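Local structure of Rx protein (Solanum tuberosum, 4M70) at residues M5-A8 and A9-L13; H18-M21 and E22-C26; L82-N85 and L86-S90; A92-E95 and I96-L100. The protein probably acts as an intracellular NB-LRR resistance protein that triggers plant defence against pathogens carrying a matching avirulence protein, and is represented here by its N-terminal coiled-coil domain. All blocks are in the same frame, centred on the assembly; numbering follows the deposited sequence.

Contact 1 of 4, residues M5-A8 and A9-L13; sequences MAYA and AVTSL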
loop_
_atom_site.group_PDB
_atom_site.type_symbol
_atom_site.label_atom_id
_atom_site.label_comp_id
_atom_site.label_asym_id
_atom_site.label_seq_id
_atom_site.Cartn_x
_atom_site.Cartn_y
_atom_site.Cartn_z
ATOM N N MET A 5 14.773 -1.835 9.602
ATOM C CA MET A 5 13.390 -1.778 10.058
ATOM C C MET A 5 12.450 -1.646 8.880
ATOM O O MET A 5 11.406 -2.305 8.821
ATOM C CB MET A 5 13.208 -0.604 11.015
ATOM C CG MET A 5 14.121 -0.686 12.218
ATOM S SD MET A 5 13.887 -2.216 13.128
ATOM C CE MET A 5 15.230 -3.228 12.467
ATOM N N ALA A 6 12.839 -0.790 7.943
ATOM C CA ALA A 6 12.088 -0.593 6.717
ATOM C C ALA A 6 12.076 -1.867 5.882
ATOM O O ALA A 6 11.037 -2.253 5.348
ATOM C CB ALA A 6 12.669 0.569 5.915
ATOM N N TYR A 7 13.236 -2.510 5.757
ATOM C CA TYR A 7 13.333 -3.762 5.011
ATOM C C TYR A 7 12.382 -4.799 5.605
ATOM O O TYR A 7 11.621 -5.447 4.877
ATOM C CB TYR A 7 14.776 -4.283 5.017
ATOM C CG TYR A 7 15.008 -5.499 4.136
ATOM C CD1 TYR A 7 14.753 -6.788 4.598
ATOM C CD2 TYR A 7 15.490 -5.353 2.844
ATOM C CE1 TYR A 7 14.965 -7.896 3.787
ATOM C CE2 TYR A 7 15.705 -6.453 2.028
ATOM C CZ TYR A 7 15.441 -7.718 2.504
ATOM O OH TYR A 7 15.657 -8.810 1.694
ATOM N N ALA A 8 12.414 -4.935 6.928
ATOM C CA ALA A 8 11.571 -5.917 7.605
ATOM C C ALA A 8 10.086 -5.615 7.425
ATOM O O ALA A 8 9.285 -6.511 7.146
ATOM C CB ALA A 8 11.926 -5.993 9.084
ATOM N N ALA A 9 9.723 -4.347 7.577
ATOM C CA ALA A 9 8.332 -3.936 7.445
ATOM C C ALA A 9 7.788 -4.143 6.028
ATOM O O ALA A 9 6.680 -4.663 5.851
ATOM C CB ALA A 9 8.173 -2.489 7.871
ATOM N N VAL A 10 8.564 -3.732 5.029
ATOM C CA VAL A 10 8.176 -3.910 3.630
ATOM C C VAL A 10 8.071 -5.393 3.281
ATOM O O VAL A 10 7.153 -5.810 2.573
ATOM C CB VAL A 10 9.153 -3.186 2.661
ATOM C CG1 VAL A 10 8.877 -3.573 1.210
ATOM C CG2 VAL A 10 9.048 -1.678 2.831
ATOM N N THR A 11 8.990 -6.194 3.816
ATOM C CA THR A 11 8.946 -7.645 3.617
ATOM C C THR A 11 7.654 -8.235 4.179
ATOM O O THR A 11 6.982 -9.067 3.538
ATOM C CB THR A 11 10.145 -8.340 4.299
ATOM O OG1 THR A 11 11.371 -7.843 3.744
ATOM C CG2 THR A 11 10.073 -9.852 4.112
ATOM N N SER A 12 7.300 -7.777 5.373
ATOM C CA SER A 12 6.084 -8.236 6.019
ATOM C C SER A 12 4.851 -7.827 5.206
ATOM O O SER A 12 3.905 -8.606 5.068
ATOM C CB SER A 12 6.019 -7.697 7.448
ATOM O OG SER A 12 4.899 -8.222 8.135
ATOM N N LEU A 13 4.878 -6.617 4.651
ATOM C CA LEU A 13 3.778 -6.129 3.817
ATOM C C LEU A 13 3.633 -6.948 2.528
ATOM O O LEU A 13 2.518 -7.214 2.071
ATOM C CB LEU A 13 3.962 -4.640 3.493
ATOM C CG LEU A 13 2.881 -4.001 2.619
ATOM C CD1 LEU A 13 1.489 -4.287 3.187
ATOM C CD2 LEU A 13 3.102 -2.503 2.467
#
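The hydroxyl of T11 reaches back one helical turn to the carbonyl of Y7. T11 OG1 donates to Y7 O at 2.7 Å. The same oxygen also takes the amide hydrogen of T11, with T11 N to Y7 O at 2.9 Å. The two donors arrive from opposite faces of the carbonyl plane. The amide is tilted 24° from the plane, and the hydroxyl stands above it, off the lone pairs. Y7 O is thus held by two bonds. At a chi1 of -60° T11 OG1 sits beside its own backbone N, on the side of the preceding turn, where it meets this carbonyl. T11 OG1 is also hydrogen-bonded to R39 NH1 of helix 29-42.

All of this lies near the start of helix 4-24 in the four-helix bundle of the domain. The backbone carbonyls are satisfied in the usual i to i+4 pattern. A9 N bonds to M5 O at 2.9 Å, and V10 N to A6 O and S12 N to A8 O follow suit. Before them, A6 N has no earlier turn of this kind to use and bonds instead to E59 OE1 of helix 56-81.

The Y7 ring comes near the threonine hydroxyl at an oblique angle, with Y7 CE1 3.6 Å from T11 OG1. The side chains of Y7 and V10 touch R39. A6 and A9 pack on helix 56-81, through I62, A66 and Y67.

Contact 2 of 4, residues H18-M21 and E22-C26; sequences HQSM and ELTGC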
loop_
_atom_site.group_PDB
_atom_site.type_symbol
_atom_site.label_atom_id
_atom_site.label_comp_id
_atom_site.label_asym_id
_atom_site.label_seq_id
_atom_site.Cartn_x
_atom_site.Cartn_y
_atom_site.Cartn_z
ATOM N N HIS A 18 0.603 -11.148 -0.406
ATOM C CA HIS A 18 0.440 -12.497 -0.946
ATOM C C HIS A 18 -0.625 -13.324 -0.207
ATOM O O HIS A 18 -1.373 -14.078 -0.843
ATOM C CB HIS A 18 1.776 -13.238 -1.015
ATOM C CG HIS A 18 2.472 -13.078 -2.334
ATOM N ND1 HIS A 18 3.679 -13.679 -2.622
ATOM C CD2 HIS A 18 2.128 -12.376 -3.439
ATOM C CE1 HIS A 18 4.043 -13.359 -3.852
ATOM N NE2 HIS A 18 3.122 -12.568 -4.369
ATOM N N GLN A 19 -0.696 -13.195 1.120
ATOM C CA GLN A 19 -1.748 -13.875 1.883
ATOM C C GLN A 19 -3.140 -13.411 1.442
ATOM O O GLN A 19 -4.067 -14.226 1.274
ATOM C CB GLN A 19 -1.557 -13.660 3.386
ATOM C CG GLN A 19 -0.338 -14.373 3.965
ATOM C CD GLN A 19 -0.096 -14.030 5.426
ATOM O OE1 GLN A 19 -0.468 -12.952 5.894
ATOM N NE2 GLN A 19 0.522 -14.951 6.155
ATOM N N SER A 20 -3.275 -12.101 1.246
ATOM C CA SER A 20 -4.522 -11.532 0.757
ATOM C C SER A 20 -4.841 -12.058 -0.638
ATOM O O SER A 20 -5.995 -12.315 -0.945
ATOM C CB SER A 20 -4.461 -10.003 0.743
ATOM O OG SER A 20 -5.689 -9.441 0.303
ATOM N N MET A 21 -3.819 -12.209 -1.478
ATOM C CA MET A 21 -4.017 -12.737 -2.831
ATOM C C MET A 21 -4.532 -14.165 -2.785
ATOM O O MET A 21 -5.467 -14.525 -3.500
ATOM C CB MET A 21 -2.727 -12.678 -3.658
ATOM C CG MET A 21 -2.336 -11.285 -4.120
ATOM S SD MET A 21 -0.716 -11.202 -4.925
ATOM C CE MET A 21 -0.963 -12.287 -6.339
ATOM N N GLU A 22 -3.912 -14.974 -1.931
ATOM C CA GLU A 22 -4.320 -16.361 -1.757
ATOM C C GLU A 22 -5.765 -16.455 -1.291
ATOM O O GLU A 22 -6.519 -17.314 -1.752
ATOM C CB GLU A 22 -3.411 -17.068 -0.755
ATOM C CG GLU A 22 -1.995 -17.309 -1.250
ATOM C CD GLU A 22 -1.155 -18.079 -0.248
ATOM O OE1 GLU A 22 -1.734 -18.665 0.694
ATOM O OE2 GLU A 22 0.086 -18.088 -0.396
ATOM N N LEU A 23 -6.156 -15.571 -0.377
ATOM C CA LEU A 23 -7.514 -15.633 0.154
ATOM C C LEU A 23 -8.574 -15.060 -0.787
ATOM O O LEU A 23 -9.651 -15.639 -0.953
ATOM C CB LEU A 23 -7.604 -14.927 1.504
ATOM C CG LEU A 23 -9.001 -15.078 2.102
ATOM C CD1 LEU A 23 -9.308 -16.561 2.332
ATOM C CD2 LEU A 23 -9.163 -14.272 3.384
ATOM N N THR A 24 -8.255 -13.932 -1.409
ATOM C CA THR A 24 -9.234 -13.142 -2.143
ATOM C C THR A 24 -9.172 -13.386 -3.645
ATOM O O THR A 24 -10.170 -13.219 -4.345
ATOM C CB THR A 24 -9.025 -11.629 -1.892
ATOM O OG1 THR A 24 -7.789 -11.208 -2.486
ATOM C CG2 THR A 24 -8.996 -11.331 -0.398
ATOM N N GLY A 25 -7.998 -13.759 -4.146
ATOM C CA GLY A 25 -7.853 -13.970 -5.573
ATOM C C GLY A 25 -7.583 -12.669 -6.303
ATOM O O GLY A 25 -7.406 -12.659 -7.522
ATOM N N CYS A 26 -7.551 -11.570 -5.551
ATOM C CA CYS A 26 -7.321 -10.249 -6.127
ATOM C C CYS A 26 -5.974 -10.168 -6.823
ATOM O O CYS A 26 -5.023 -10.863 -6.453
ATOM C CB CYS A 26 -7.390 -9.158 -5.053
ATOM S SG CYS A 26 -9.003 -8.891 -4.296
#
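G25 takes a positive phi of 84° while its amide still bonds back to M21. G25 N donates to M21 O at 2.7 Å. It is the first residue to leave helical geometry, and its backbone angles are ones that call for glycine. The turn before it is strengthened by T24. T24 N and T24 OG1 both donate to S20 O, at 2.8 Å and 2.6 Å. They come from opposite faces of the carbonyl plane, the hydroxyl well above it. With a chi1 of 68°, T24 OG1 lies between the backbone N and the carbonyl carbon, where it can reach S20 O.

The hydroxyl works in both directions. It gives to S20 O and accepts from C26 N, which lies 3.1 Å from T24 OG1. That second bond is nearly straight, at 162°, and makes an ST turn. These bonds lie at the C-terminal end of helix 4-24, where the chain passes into the loop before helix 29-42. Upstream, E22 N to H18 O and L23 N to Q19 O are ordinary helical bonds.

M21 lies along the exit of the chain. Its CG meets C26 O at 3.6 Å, and its side chain also touches L28. The CG of E22 lies 3.3 Å from H18 O. The polar ends of H18 and S20 have partners on other helices: H18 NE2 bonds to Q29 OE1, and S20 OG bonds to S77 OG of helix 56-81. H18 also stacks on Y32.

Contact 3 of 4, residues L82-N85 and L86-S90; sequences LAQN and LEERS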
loop_
_atom_site.group_PDB
_atom_site.type_symbol
_atom_site.label_atom_id
_atom_site.label_comp_id
_atom_site.label_asym_id
_atom_site.label_seq_id
_atom_site.Cartn_x
_atom_site.Cartn_y
_atom_site.Cartn_z
ATOM N N LEU A 82 -15.877 -12.784 4.547
ATOM C CA LEU A 82 -17.196 -12.731 5.154
ATOM C C LEU A 82 -18.257 -12.232 4.181
ATOM O O LEU A 82 -19.434 -12.154 4.535
ATOM C CB LEU A 82 -17.162 -11.839 6.396
ATOM C CG LEU A 82 -16.317 -12.353 7.564
ATOM C CD1 LEU A 82 -16.202 -11.296 8.660
ATOM C CD2 LEU A 82 -16.892 -13.648 8.123
ATOM N N ALA A 83 -17.838 -11.884 2.964
ATOM C CA ALA A 83 -18.752 -11.301 1.987
ATOM C C ALA A 83 -19.953 -12.198 1.709
ATOM O O ALA A 83 -19.809 -13.357 1.314
ATOM C CB ALA A 83 -18.014 -10.993 0.692
ATOM N N GLN A 84 -21.139 -11.638 1.919
ATOM C CA GLN A 84 -22.396 -12.347 1.722
ATOM C C GLN A 84 -22.988 -12.062 0.345
ATOM O O GLN A 84 -23.905 -12.750 -0.108
ATOM C CB GLN A 84 -23.395 -11.947 2.810
ATOM C CG GLN A 84 -22.977 -12.337 4.222
ATOM C CD GLN A 84 -23.979 -11.888 5.272
ATOM O OE1 GLN A 84 -24.707 -10.913 5.076
ATOM N NE2 GLN A 84 -24.006 -12.585 6.401
ATOM N N ASN A 85 -22.451 -11.039 -0.315
ATOM C CA ASN A 85 -22.942 -10.630 -1.625
ATOM C C ASN A 85 -21.909 -9.925 -2.494
ATOM O O ASN A 85 -20.762 -9.731 -2.088
ATOM C CB ASN A 85 -24.179 -9.740 -1.471
ATOM C CG ASN A 85 -23.902 -8.496 -0.653
ATOM O OD1 ASN A 85 -23.163 -7.607 -1.084
ATOM N ND2 ASN A 85 -24.486 -8.427 0.539
ATOM N N LEU A 86 -22.330 -9.561 -3.701
ATOM C CA LEU A 86 -21.456 -8.924 -4.676
ATOM C C LEU A 86 -21.005 -7.531 -4.224
ATOM O O LEU A 86 -19.844 -7.154 -4.418
ATOM C CB LEU A 86 -22.185 -8.828 -6.022
ATOM C CG LEU A 86 -21.428 -8.431 -7.292
ATOM C CD1 LEU A 86 -20.641 -9.610 -7.844
ATOM C CD2 LEU A 86 -22.392 -7.891 -8.340
ATOM N N GLU A 87 -21.912 -6.776 -3.606
ATOM C CA GLU A 87 -21.600 -5.419 -3.152
ATOM C C GLU A 87 -20.563 -5.391 -2.030
ATOM O O GLU A 87 -19.611 -4.605 -2.072
ATOM C CB GLU A 87 -22.870 -4.695 -2.691
ATOM C CG GLU A 87 -22.589 -3.333 -2.057
ATOM C CD GLU A 87 -23.841 -2.613 -1.591
ATOM O OE1 GLU A 87 -24.956 -3.066 -1.927
ATOM O OE2 GLU A 87 -23.709 -1.583 -0.895
ATOM N N GLU A 88 -20.747 -6.255 -1.035
ATOM C CA GLU A 88 -19.846 -6.314 0.113
ATOM C C GLU A 88 -18.457 -6.724 -0.364
ATOM O O GLU A 88 -17.432 -6.148 0.041
ATOM C CB GLU A 88 -20.375 -7.323 1.140
ATOM C CG GLU A 88 -21.616 -6.869 1.915
ATOM C CD GLU A 88 -22.165 -7.951 2.839
ATOM O OE1 GLU A 88 -21.789 -9.132 2.674
ATOM O OE2 GLU A 88 -22.980 -7.620 3.726
ATOM N N ARG A 89 -18.450 -7.705 -1.260
ATOM C CA ARG A 89 -17.232 -8.224 -1.862
ATOM C C ARG A 89 -16.460 -7.138 -2.599
ATOM O O ARG A 89 -15.260 -6.936 -2.365
ATOM C CB ARG A 89 -17.582 -9.348 -2.838
ATOM C CG ARG A 89 -16.391 -10.130 -3.355
ATOM C CD ARG A 89 -16.831 -11.242 -4.295
ATOM N NE ARG A 89 -15.688 -11.983 -4.822
ATOM C CZ ARG A 89 -15.058 -12.948 -4.160
ATOM N NH1 ARG A 89 -15.459 -13.295 -2.943
ATOM N NH2 ARG A 89 -14.026 -13.567 -4.714
ATOM N N SER A 90 -17.157 -6.436 -3.485
ATOM C CA SER A 90 -16.520 -5.399 -4.284
ATOM C C SER A 90 -16.018 -4.241 -3.435
ATOM O O SER A 90 -14.934 -3.718 -3.678
ATOM C CB SER A 90 -17.468 -4.884 -5.371
ATOM O OG SER A 90 -18.526 -4.123 -4.812
#
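N85 and E88 meet at the start of helix 86-119, where N85 is the N-cap. N85 OD1 accepts from E88 N at 2.8 Å, with an N-H...O angle of 165°. The asparagine CG lies between the backbone N and the carbonyl carbon, at a chi1 of 59°, which puts OD1 in reach of E88 N in the first turn. N85 OD1 is also 2.9 Å from E87 N.

The E88 carboxylate in turn accepts from the amide of Q84, just before the cap. E88 OE1 lies 2.7 Å from Q84 N and is met nearly along the C-O bond of the carboxylate. The E88 side chain thus takes the amide of the residue before the N-cap, while its own amide is capped by N85. E88 CG starts beside the backbone N and the chain is extended beyond it, which carries the carboxylate back along the loop. The N85 and E88 side chains cross at about a right angle, with the amide and carboxylate planes 38° apart. N85 ND2 lies 3.3 Å from E88 CD.

Further out, the first helical bond closes from R89 N to N85 O, at 3.2 Å. A83 CB rests on R89, 3.9 Å from R89 CB. This packs the loop between helix 56-81 and helix 86-119 against the first turn of the latter. S90 OG donates to E87 O, at 3.0 Å. The carboxylate of E87 forms a salt bridge with R91. The contact is on the surface, at one end of the bundle.

Contact 4 of 4, residues A92-E95 and I96-L100; sequences AMWE and IFFVL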
loop_
_atom_site.group_PDB
_atom_site.type_symbol
_atom_site.label_atom_id
_atom_site.label_comp_id
_atom_site.label_asym_id
_atom_site.label_seq_id
_atom_site.Cartn_x
_atom_site.Cartn_y
_atom_site.Cartn_z
ATOM N N ALA A 92 -15.043 -4.386 -0.332
ATOM C CA ALA A 92 -13.828 -4.849 0.345
ATOM C C ALA A 92 -12.597 -4.914 -0.578
ATOM O O ALA A 92 -11.498 -4.466 -0.201
ATOM C CB ALA A 92 -14.074 -6.195 1.017
ATOM N N MET A 93 -12.779 -5.458 -1.784
ATOM C CA MET A 93 -11.687 -5.513 -2.759
ATOM C C MET A 93 -11.182 -4.110 -3.065
ATOM O O MET A 93 -9.973 -3.846 -3.054
ATOM C CB MET A 93 -12.130 -6.196 -4.055
ATOM C CG MET A 93 -12.320 -7.699 -3.976
ATOM S SD MET A 93 -12.884 -8.369 -5.556
ATOM C CE MET A 93 -11.469 -8.042 -6.613
ATOM N N TRP A 94 -12.130 -3.210 -3.308
ATOM C CA TRP A 94 -11.838 -1.821 -3.620
ATOM C C TRP A 94 -11.029 -1.206 -2.498
ATOM O O TRP A 94 -10.081 -0.447 -2.736
ATOM C CB TRP A 94 -13.142 -1.039 -3.805
ATOM C CG TRP A 94 -12.963 0.381 -4.279
ATOM C CD1 TRP A 94 -13.103 0.843 -5.558
ATOM C CD2 TRP A 94 -12.602 1.518 -3.478
ATOM N NE1 TRP A 94 -12.860 2.197 -5.598
ATOM C CE2 TRP A 94 -12.552 2.632 -4.338
ATOM C CE3 TRP A 94 -12.323 1.699 -2.121
ATOM C CZ2 TRP A 94 -12.229 3.911 -3.877
ATOM C CZ3 TRP A 94 -12.002 2.970 -1.670
ATOM C CH2 TRP A 94 -11.957 4.057 -2.546
ATOM N N GLU A 95 -11.417 -1.526 -1.270
ATOM C CA GLU A 95 -10.724 -0.990 -0.116
ATOM C C GLU A 95 -9.267 -1.468 -0.091
ATOM O O GLU A 95 -8.346 -0.687 0.202
ATOM C CB GLU A 95 -11.450 -1.370 1.171
ATOM C CG GLU A 95 -10.993 -0.550 2.350
ATOM C CD GLU A 95 -11.382 0.908 2.198
ATOM O OE1 GLU A 95 -12.432 1.177 1.575
ATOM O OE2 GLU A 95 -10.641 1.783 2.695
ATOM N N ILE A 96 -9.060 -2.747 -0.407
ATOM C CA ILE A 96 -7.699 -3.285 -0.509
ATOM C C ILE A 96 -6.853 -2.554 -1.559
ATOM O O ILE A 96 -5.711 -2.149 -1.284
ATOM C CB ILE A 96 -7.695 -4.801 -0.815
ATOM C CG1 ILE A 96 -8.293 -5.587 0.355
ATOM C CG2 ILE A 96 -6.280 -5.308 -1.074
ATOM C CD1 ILE A 96 -8.465 -7.056 0.059
ATOM N N PHE A 97 -7.419 -2.392 -2.754
ATOM C CA PHE A 97 -6.715 -1.719 -3.850
ATOM C C PHE A 97 -6.327 -0.296 -3.464
ATOM O O PHE A 97 -5.179 0.127 -3.642
ATOM C CB PHE A 97 -7.570 -1.663 -5.111
ATOM C CG PHE A 97 -7.793 -2.992 -5.749
ATOM C CD1 PHE A 97 -6.745 -3.699 -6.318
ATOM C CD2 PHE A 97 -9.077 -3.500 -5.858
ATOM C CE1 PHE A 97 -6.968 -4.929 -6.920
ATOM C CE2 PHE A 97 -9.312 -4.719 -6.465
ATOM C CZ PHE A 97 -8.256 -5.436 -6.997
ATOM N N PHE A 98 -7.299 0.427 -2.920
ATOM C CA PHE A 98 -7.118 1.824 -2.556
ATOM C C PHE A 98 -6.045 1.996 -1.492
ATOM O O PHE A 98 -5.165 2.866 -1.612
ATOM C CB PHE A 98 -8.443 2.418 -2.081
ATOM C CG PHE A 98 -8.362 3.868 -1.701
ATOM C CD1 PHE A 98 -8.195 4.241 -0.376
ATOM C CD2 PHE A 98 -8.447 4.860 -2.667
ATOM C CE1 PHE A 98 -8.119 5.575 -0.019
ATOM C CE2 PHE A 98 -8.379 6.195 -2.316
ATOM C CZ PHE A 98 -8.208 6.554 -0.993
ATOM N N VAL A 99 -6.115 1.169 -0.451
ATOM C CA VAL A 99 -5.127 1.274 0.613
ATOM C C VAL A 99 -3.729 0.922 0.103
ATOM O O VAL A 99 -2.753 1.598 0.449
ATOM C CB VAL A 99 -5.505 0.443 1.874
ATOM C CG1 VAL A 99 -5.432 -1.046 1.600
ATOM C CG2 VAL A 99 -4.608 0.807 3.036
ATOM N N LEU A 100 -3.633 -0.092 -0.755
ATOM C CA LEU A 100 -2.324 -0.471 -1.273
ATOM C C LEU A 100 -1.705 0.591 -2.176
ATOM O O LEU A 100 -0.498 0.827 -2.119
ATOM C CB LEU A 100 -2.386 -1.823 -1.983
ATOM C CG LEU A 100 -2.444 -3.012 -1.026
ATOM C CD1 LEU A 100 -2.570 -4.329 -1.778
ATOM C CD2 LEU A 100 -1.204 -2.994 -0.150
#
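W94 and F98 form the aromatic pair of this contact. They lie side by side one turn apart and point the same way. Their planes are near parallel, at 10°, but slid apart, with the centroid of the W94 six-membered ring 5.0 Å from that of F98. The rings themselves hardly overlap. The closer touch is a CH-pi contact. F98 CB sits over one face of the tryptophan, 4.0 Å from the centroid of the six-membered ring. The pair also makes a first apolar contact, where W94 CH2 meets F98 CD2 at 3.6 Å. Both residues hold CG anti to the backbone N, with chi1 values of -174° and -179°, which sends the two groups off the same side of the helix.

A second apolar contact is that of M93 with F97. M93 bends at its last torsion and lays CE 4.0 Å from F97 CE2. The F97 ring also leans on the backbone, with CD2 3.0 Å from M93 O. W94 CA meets this ring at its edge.

The hydrogen bonds are the helical ones. I96 N binds A92 O, F97 N binds M93 O, F98 N binds W94 O and V99 N binds E95 O.

W94, F97, F98 and V99 also pack on the chain of another protein. On the bundle side, A92, I96 and V99 touch helix 56-81, and F97 packs on F31 of helix 29-42.

How the contacts relate
The four contacts are local and follow one another along the chain, so none nests in or crosses another. Contacts 1 and 2 lie on helix 4-24, near its start and at its end, with centres about 19 Å apart. Contact 2 closes the turn into the loop before helix 29-42. Contact 3 closes the connection from helix 56-81 to helix 86-119, and contact 4 is further along that last helix. C26 SG is 3.5 Å from M93 CE, and S20 OG is 3.7 Å from I96 CD1. These tie the end of helix 4-24 and the loop after it to helix 86-119. T24 O also lies 3.9 Å from R89 NH2 of contact 3. Contact 1 lies across the chain's centre from contacts 3 and 4.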